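Long-range contact in computational Design of Enzyme (Synthetic construct, PDB 3TP4), which was designed to carry an activated serine in a catalytic triad, probably on a glycosyl hydrolase family 26 barrel scaffold, though what it catalyses is not established: residues T444-A454 and L458-A467. Residues are numbered along the deposited sequence; the frame is centred on the assembly and turned at random.
Sequences TYTVTATATTA and LDVTNEVAAA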
loop_
_atom_site.group_PDB
_atom_site.type_symbol
_atom_site.label_atom_id
_atom_site.label_comp_id
_atom_site.label_asym_id
_atom_site.label_seq_id
_atom_site.Cartn_x
_atom_site.Cartn_y
_atom_site.Cartn_z
ATOM N N THR A 444 5.321 33.233 -8.666
ATOM C CA THR A 444 4.247 32.395 -8.161
ATOM C C THR A 444 4.181 31.081 -8.925
ATOM O O THR A 444 3.136 30.743 -9.470
ATOM C CB THR A 444 2.874 33.104 -8.287
ATOM O OG1 THR A 444 1.974 32.275 -9.028
ATOM C CG2 THR A 444 3.006 34.435 -8.997
ATOM N N TYR A 445 5.283 30.335 -8.960
ATOM C CA TYR A 445 5.397 29.234 -9.915
ATOM C C TYR A 445 6.381 28.136 -9.497
ATOM O O TYR A 445 6.003 26.980 -9.440
ATOM C CB TYR A 445 5.738 29.770 -11.302
ATOM C CG TYR A 445 4.744 29.370 -12.360
ATOM C CD1 TYR A 445 3.609 30.134 -12.595
ATOM C CD2 TYR A 445 4.942 28.227 -13.125
ATOM C CE1 TYR A 445 2.702 29.775 -13.558
ATOM C CE2 TYR A 445 4.040 27.858 -14.091
ATOM C CZ TYR A 445 2.922 28.636 -14.305
ATOM O OH TYR A 445 2.017 28.267 -15.271
ATOM N N THR A 446 7.633 28.484 -9.209
ATOM C CA THR A 446 8.525 27.517 -8.560
ATOM C C THR A 446 8.733 27.883 -7.088
ATOM O O THR A 446 9.045 29.025 -6.748
ATOM C CB THR A 446 9.891 27.367 -9.269
ATOM O OG1 THR A 446 10.678 28.541 -9.056
ATOM C CG2 THR A 446 9.705 27.134 -10.765
ATOM N N VAL A 447 8.543 26.899 -6.223
ATOM C CA VAL A 447 8.608 27.094 -4.779
ATOM C C VAL A 447 9.705 26.183 -4.222
ATOM O O VAL A 447 9.563 24.962 -4.234
ATOM C CB VAL A 447 7.258 26.739 -4.130
ATOM C CG1 VAL A 447 7.312 26.944 -2.611
ATOM C CG2 VAL A 447 6.149 27.571 -4.745
ATOM N N THR A 448 10.806 26.779 -3.775
ATOM C CA THR A 448 11.967 26.007 -3.353
ATOM C C THR A 448 12.216 26.155 -1.859
ATOM O O THR A 448 12.475 27.257 -1.374
ATOM C CB THR A 448 13.233 26.438 -4.114
ATOM O OG1 THR A 448 13.036 26.218 -5.512
ATOM C CG2 THR A 448 14.443 25.641 -3.643
ATOM N N ALA A 449 12.116 25.037 -1.141
ATOM C CA ALA A 449 12.377 25.005 0.291
ATOM C C ALA A 449 13.821 24.629 0.555
ATOM O O ALA A 449 14.328 23.647 0.002
ATOM C CB ALA A 449 11.452 24.015 0.978
ATOM N N THR A 450 14.475 25.400 1.415
ATOM C CA THR A 450 15.842 25.103 1.796
ATOM C C THR A 450 15.934 24.983 3.310
ATOM O O THR A 450 15.761 25.966 4.045
ATOM C CB THR A 450 16.797 26.186 1.277
ATOM O OG1 THR A 450 16.648 26.296 -0.144
ATOM C CG2 THR A 450 18.251 25.858 1.621
ATOM N N ALA A 451 16.206 23.768 3.774
ATOM C CA ALA A 451 16.315 23.503 5.202
ATOM C C ALA A 451 17.773 23.424 5.649
ATOM O O ALA A 451 18.582 22.728 5.038
ATOM C CB ALA A 451 15.583 22.221 5.545
ATOM N N THR A 452 18.098 24.150 6.715
ATOM C CA THR A 452 19.413 24.071 7.339
ATOM C C THR A 452 19.332 23.089 8.503
ATOM O O THR A 452 18.627 23.333 9.493
ATOM C CB THR A 452 19.855 25.450 7.825
ATOM O OG1 THR A 452 19.981 26.319 6.694
ATOM C CG2 THR A 452 21.192 25.392 8.575
ATOM N N THR A 453 20.030 21.966 8.370
ATOM C CA THR A 453 19.871 20.850 9.299
ATOM C C THR A 453 21.175 20.190 9.745
ATOM O O THR A 453 22.253 20.452 9.194
ATOM C CB THR A 453 18.977 19.746 8.692
ATOM O OG1 THR A 453 19.775 18.848 7.903
ATOM C CG2 THR A 453 17.888 20.355 7.821
ATOM N N ALA A 454 21.047 19.304 10.732
ATOM C CA ALA A 454 22.166 18.533 11.256
ATOM C C ALA A 454 22.714 17.545 10.217
ATOM O O ALA A 454 23.826 17.028 10.367
ATOM C CB ALA A 454 21.755 17.803 12.533
ATOM N N LEU A 458 19.264 20.716 3.016
ATOM C CA LEU A 458 18.404 19.920 2.160
ATOM C C LEU A 458 17.476 20.848 1.404
ATOM O O LEU A 458 16.983 21.826 1.968
ATOM C CB LEU A 458 17.563 18.961 3.010
ATOM C CG LEU A 458 18.286 18.180 4.115
ATOM C CD1 LEU A 458 17.260 17.405 4.963
ATOM C CD2 LEU A 458 19.343 17.238 3.512
ATOM N N ASP A 459 17.224 20.556 0.132
ATOM C CA ASP A 459 16.243 21.350 -0.596
ATOM C C ASP A 459 15.339 20.537 -1.501
ATOM O O ASP A 459 15.586 19.364 -1.756
ATOM C CB ASP A 459 16.867 22.527 -1.356
ATOM C CG ASP A 459 17.960 22.108 -2.323
ATOM O OD1 ASP A 459 17.923 20.974 -2.840
ATOM O OD2 ASP A 459 18.859 22.939 -2.571
ATOM N N VAL A 460 14.284 21.190 -1.962
ATOM C CA VAL A 460 13.280 20.562 -2.795
ATOM C C VAL A 460 12.543 21.696 -3.485
ATOM O O VAL A 460 12.408 22.785 -2.915
ATOM C CB VAL A 460 12.319 19.717 -1.949
ATOM C CG1 VAL A 460 11.585 20.595 -0.909
ATOM C CG2 VAL A 460 11.343 18.952 -2.844
ATOM N N THR A 461 12.097 21.449 -4.716
ATOM C CA THR A 461 11.358 22.434 -5.502
ATOM C C THR A 461 10.016 21.881 -5.972
ATOM O O THR A 461 9.951 20.798 -6.559
ATOM C CB THR A 461 12.165 22.894 -6.732
ATOM O OG1 THR A 461 13.376 23.510 -6.297
ATOM C CG2 THR A 461 11.368 23.898 -7.552
ATOM N N ASN A 462 8.943 22.610 -5.678
ATOM C CA ASN A 462 7.632 22.310 -6.234
ATOM C C ASN A 462 7.275 23.338 -7.300
ATOM O O ASN A 462 7.540 24.533 -7.141
ATOM C CB ASN A 462 6.537 22.316 -5.155
ATOM C CG ASN A 462 6.559 21.081 -4.287
ATOM O OD1 ASN A 462 7.483 20.263 -4.365
ATOM N ND2 ASN A 462 5.542 20.945 -3.434
ATOM N N GLU A 463 6.653 22.877 -8.375
ATOM C CA GLU A 463 6.192 23.774 -9.428
ATOM C C GLU A 463 4.674 23.889 -9.363
ATOM O O GLU A 463 3.967 22.896 -9.481
ATOM C CB GLU A 463 6.648 23.262 -10.797
ATOM C CG GLU A 463 6.630 24.319 -11.884
ATOM C CD GLU A 463 7.620 24.026 -12.995
ATOM O OE1 GLU A 463 8.101 22.874 -13.088
ATOM O OE2 GLU A 463 7.922 24.955 -13.773
ATOM N N VAL A 464 4.167 25.096 -9.144
ATOM C CA VAL A 464 2.731 25.262 -8.934
ATOM C C VAL A 464 2.143 26.403 -9.763
ATOM O O VAL A 464 2.865 27.233 -10.297
ATOM C CB VAL A 464 2.403 25.514 -7.443
ATOM C CG1 VAL A 464 3.016 24.426 -6.554
ATOM C CG2 VAL A 464 2.899 26.866 -7.025
ATOM N N ALA A 465 0.822 26.446 -9.864
ATOM C CA ALA A 465 0.174 27.524 -10.599
ATOM C C ALA A 465 -0.631 28.381 -9.645
ATOM O O ALA A 465 -1.123 27.888 -8.635
ATOM C CB ALA A 465 -0.716 26.959 -11.690
ATOM N N ALA A 466 -0.751 29.671 -9.945
ATOM C CA ALA A 466 -1.641 30.531 -9.172
ATOM C C ALA A 466 -2.838 30.938 -10.016
ATOM O O ALA A 466 -2.694 31.252 -11.197
ATOM C CB ALA A 466 -0.909 31.757 -8.654
ATOM N N ALA A 467 -4.018 30.921 -9.404
ATOM C CA ALA A 467 -5.244 31.279 -10.102
ATOM C C ALA A 467 -5.242 32.754 -10.495
ATOM O O ALA A 467 -4.471 33.189 -11.353
ATOM C CB ALA A 467 -6.457 30.951 -9.243
HETATM O O HOH W 1 18.541 25.497 -2.119
#
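Val-447 and Asn-462 face each other as a hydrogen-bonded pair in the closing antiparallel hairpin of the C-terminal Ig-like domain, the N of Val-447 giving a nearly straight 2.7 Å bond to the O of Asn-462. Ala-449 with Val-460 and Ala-451 with Leu-458 repeat the pattern, and all six side chains share the inward face. There the packing is close: Ala-449 CB rests on Val-460 CG1 at 3.9 Å, and Val-447 CG2 meets Val-464 CG2 at 4.0 Å. Val-375, Ile-377, Val-395 and Val-397 from strands 374-379 and 391-398 pack against this face, while the Asn-462 amide turns away from the hairpin and donates through ND2 to the Pro-380 carbonyl.

The other face is polar and looser. Thr-448 and Thr-461 both hold OG1 beside their own backbone N (chi1 -61° in each), which brings the two hydroxyls together at 2.8 Å in a hydrogen bond. A valine at Thr-448 lacks the OG1, and would probably leave the Thr-461 hydroxyl without this mate across the strands. Next along, Thr-450 and Asp-459 point the same way but join through a water, which donates to Asp-459 OD2 at 2.6 Å. Past the regular pairing, Val-464 O lies 3.5 Å above one face of the Tyr-445 ring, displaced from the centre, and Val-464 N bonds back to Tyr-445 O. Backbone bonds thus set the register, apolar contacts tie one face into the sandwich core, and hydroxyls, carboxylate and water suit the other to solvent.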